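PDB 2QIB: TetR-family transcriptional regulator from Streptomyces coelicolor A3, which probably binds cis-regulatory DNA through a helix-turn-helix domain and regulates transcription. Local coordinates for residues E78-P83 with L137-V142. Residues are numbered along the deposited sequence; the frame is centred on the assembly and turned at random.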
ATOM      1  N   GLU A  78      22.627  -1.097   0.946  1.00 17.49           N
ATOM      2  CA  GLU A  78      23.093  -1.956   2.061  1.00 18.00           C
ATOM      3  C   GLU A  78      24.006  -3.025   1.468  1.00 17.99           C
ATOM      4  O   GLU A  78      23.674  -3.602   0.440  1.00 18.66           O
ATOM      5  CB  GLU A  78      21.873  -2.620   2.734  1.00 16.96           C
ATOM      6  CG  GLU A  78      22.205  -3.555   3.918  1.00 18.67           C
ATOM      7  CD  GLU A  78      22.852  -2.839   5.116  1.00 21.51           C
ATOM      8  OE1 GLU A  78      22.631  -1.628   5.308  1.00 21.81           O
ATOM      9  OE2 GLU A  78      23.569  -3.505   5.907  1.00 21.11           O
ATOM     10  N   PRO A  79      25.195  -3.260   2.076  1.00 20.96           N
ATOM     11  CA  PRO A  79      26.136  -4.251   1.533  1.00 21.27           C
ATOM     12  C   PRO A  79      25.514  -5.636   1.403  1.00 22.20           C
ATOM     13  O   PRO A  79      24.710  -6.051   2.258  1.00 21.71           O
ATOM     14  CB  PRO A  79      27.259  -4.299   2.584  1.00 22.31           C
ATOM     15  CG  PRO A  79      27.187  -3.000   3.254  1.00 22.66           C
ATOM     16  CD  PRO A  79      25.721  -2.623   3.289  1.00 21.07           C
ATOM     17  N   ARG A  80      25.873  -6.330   0.324  1.00 22.39           N
ATOM     18  CA  ARG A  80      25.376  -7.678   0.076  1.00 23.46           C
ATOM     19  C   ARG A  80      26.232  -8.710   0.795  1.00 24.15           C
ATOM     20  O   ARG A  80      27.025  -9.432   0.165  1.00 24.86           O
ATOM     21  CB  ARG A  80      25.287  -7.953  -1.420  1.00 23.99           C
ATOM     22  CG  ARG A  80      24.372  -6.969  -2.124  1.00 25.79           C
ATOM     23  CD  ARG A  80      23.969  -7.401  -3.529  1.00 31.80           C
ATOM     24  NE  ARG A  80      25.092  -7.581  -4.449  1.00 39.21           N
ATOM     25  CZ  ARG A  80      25.785  -6.598  -5.021  1.00 42.84           C
ATOM     26  NH1 ARG A  80      25.521  -5.321  -4.761  1.00 46.83           N
ATOM     27  NH2 ARG A  80      26.768  -6.896  -5.854  1.00 45.72           N
ATOM     28  N   GLN A  81      26.074  -8.755   2.117  1.00 24.22           N
ATOM     29  CA  GLN A  81      26.913  -9.564   2.986  1.00 25.23           C
ATOM     30  C   GLN A  81      26.075 -10.145   4.122  1.00 24.15           C
ATOM     31  O   GLN A  81      25.209  -9.468   4.670  1.00 23.55           O
ATOM     32  CB  GLN A  81      28.036  -8.699   3.594  1.00 26.00           C
ATOM     33  CG  GLN A  81      29.066  -8.170   2.588  1.00 31.25           C
ATOM     34  CD  GLN A  81      29.950  -9.267   1.986  1.00 37.90           C
ATOM     35  OE1 GLN A  81      30.352  -9.189   0.814  1.00 41.30           O
ATOM     36  NE2 GLN A  81      30.254 -10.293   2.784  1.00 39.21           N
ATOM     37  N   GLY A  82      26.365 -11.395   4.480  1.00 23.26           N
ATOM     38  CA  GLY A  82      25.669 -12.044   5.599  1.00 22.48           C
ATOM     39  C   GLY A  82      24.217 -12.389   5.276  1.00 21.19           C
ATOM     40  O   GLY A  82      23.757 -12.147   4.158  1.00 21.88           O
ATOM     41  N   PRO A  83      23.475 -12.924   6.264  1.00 20.34           N
ATOM     42  CA  PRO A  83      22.087 -13.378   6.033  1.00 19.77           C
ATOM     43  C   PRO A  83      21.242 -12.207   5.507  1.00 18.94           C
ATOM     44  O   PRO A  83      21.414 -11.072   5.959  1.00 19.04           O
ATOM     45  CB  PRO A  83      21.576 -13.722   7.433  1.00 18.86           C
ATOM     46  CG  PRO A  83      22.750 -13.866   8.273  1.00 22.62           C
ATOM     47  CD  PRO A  83      23.890 -13.074   7.668  1.00 20.72           C
ATOM     48  N   LEU A 137      15.864  -6.580  -5.535  1.00 17.60           N
ATOM     49  CA  LEU A 137      16.302  -7.539  -6.545  1.00 18.63           C
ATOM     50  C   LEU A 137      17.809  -7.768  -6.545  1.00 18.66           C
ATOM     51  O   LEU A 137      18.248  -8.877  -6.783  1.00 19.29           O
ATOM     52  CB  LEU A 137      15.865  -7.114  -7.931  1.00 19.61           C
ATOM     53  CG  LEU A 137      14.348  -7.122  -8.180  1.00 20.86           C
ATOM     54  CD1 LEU A 137      14.105  -6.800  -9.646  1.00 24.42           C
ATOM     55  CD2 LEU A 137      13.681  -8.448  -7.825  1.00 23.92           C
ATOM     56  N   SER A 138      18.581  -6.716  -6.301  1.00 18.45           N
ATOM     57  CA  SER A 138      20.047  -6.844  -6.233  1.00 18.82           C
ATOM     58  C   SER A 138      20.447  -7.847  -5.146  1.00 18.26           C
ATOM     59  O   SER A 138      21.297  -8.729  -5.342  1.00 19.75           O
ATOM     60  CB  SER A 138      20.669  -5.474  -5.947  1.00 17.56           C
ATOM     61  OG  SER A 138      22.091  -5.591  -5.826  1.00 18.72           O
ATOM     62  N   HIS A 139      19.828  -7.726  -3.979  1.00 17.71           N
ATOM     63  CA  HIS A 139      20.131  -8.620  -2.879  1.00 18.75           C
ATOM     64  C   HIS A 139      19.677 -10.052  -3.140  1.00 19.00           C
ATOM     65  O   HIS A 139      20.371 -10.998  -2.730  1.00 19.45           O
ATOM     66  CB  HIS A 139      19.542  -8.108  -1.578  1.00 19.50           C
ATOM     67  CG  HIS A 139      20.320  -6.984  -0.979  1.00 18.02           C
ATOM     68  ND1 HIS A 139      21.335  -7.192  -0.062  1.00 18.18           N
ATOM     69  CD2 HIS A 139      20.257  -5.645  -1.180  1.00 18.13           C
ATOM     70  CE1 HIS A 139      21.848  -6.026   0.285  1.00 19.44           C
ATOM     71  NE2 HIS A 139      21.209  -5.070  -0.375  1.00 18.05           N
ATOM     72  N   LEU A 140      18.542 -10.200  -3.832  1.00 19.17           N
ATOM     73  CA  LEU A 140      18.052 -11.517  -4.228  1.00 19.52           C
ATOM     74  C   LEU A 140      18.882 -12.120  -5.356  1.00 21.36           C
ATOM     75  O   LEU A 140      18.747 -13.321  -5.641  1.00 21.83           O
ATOM     76  CB  LEU A 140      16.571 -11.470  -4.614  1.00 19.50           C
ATOM     77  CG  LEU A 140      15.558 -11.121  -3.499  1.00 19.28           C
ATOM     78  CD1 LEU A 140      14.139 -10.875  -4.091  1.00 20.60           C
ATOM     79  CD2 LEU A 140      15.524 -12.218  -2.401  1.00 18.05           C
ATOM     80  N   ASP A 141      19.726 -11.287  -5.980  1.00 21.92           N
ATOM     81  CA  ASP A 141      20.601 -11.678  -7.109  1.00 24.03           C
ATOM     82  C   ASP A 141      19.769 -12.091  -8.317  1.00 24.82           C
ATOM     83  O   ASP A 141      20.066 -13.079  -9.004  1.00 24.79           O
ATOM     84  CB  ASP A 141      21.561 -12.814  -6.690  1.00 24.01           C
ATOM     85  CG  ASP A 141      22.720 -12.994  -7.656  1.00 29.03           C
ATOM     86  OD1 ASP A 141      22.967 -12.100  -8.496  1.00 33.33           O
ATOM     87  OD2 ASP A 141      23.397 -14.045  -7.555  1.00 31.83           O
ATOM     88  N   VAL A 142      18.717 -11.321  -8.568  1.00 24.44           N
ATOM     89  CA  VAL A 142      17.819 -11.571  -9.681  1.00 26.26           C
ATOM     90  C   VAL A 142      17.810 -10.386 -10.634  1.00 26.99           C
ATOM     91  O   VAL A 142      17.528  -9.255 -10.234  1.00 26.38           O
ATOM     92  CB  VAL A 142      16.388 -11.874  -9.164  1.00 26.36           C
ATOM     93  CG1 VAL A 142      15.441 -12.047 -10.335  1.00 27.88           C
ATOM     94  CG2 VAL A 142      16.393 -13.104  -8.265  1.00 24.92           C
TER
HETATM   95  O   HOH W   1      20.755  -2.304  -0.895  1.00 17.86           O
HETATM   96  O   HOH W   2      22.916  -3.356  -4.242  1.00 32.56           O
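His139, in the last turn of helix 119-140, packs its imidazole against the loop at Glu78, Pro79 and Arg80, the tight part of the contact, with 80 Å² of His139 buried. Arg80 CG lies over one ring face, offset toward the rim; it sits 3.9 Å from the ring centroid and 23° off the normal, a CH-pi contact. Pro79 O approaches the ring edge close to its plane, 3.5 Å from His139 CE1, and Glu78 O lies 3.0 Å from His139 NE2. A chi1 of -77° sets His139 CG anti to the carbonyl carbon; the hydrogen bond between His139 ND1 and Arg87 of helix 84-101 would limit rotation of the ring. Water 1 lies 2.9 Å from His139 NE2 and accepts a weak bond from Glu78 N.

The Ser138 side is looser, with 34 Å² of that residue buried. Arg80 CD comes within 3.5 Å of Ser138 OG, and the exposed guanidinium, turned 82° from the imidazole plane, reaches that hydroxyl through water 2, weakly on the arginine side. Glu78 directs its carboxylate to Arg90 and Arg94 in salt bridges. The linker between helices 57-75 and 84-101 thus rests on a helix C-terminus closed by a Schellman motif at Asp141, within the all-helical TetR fold.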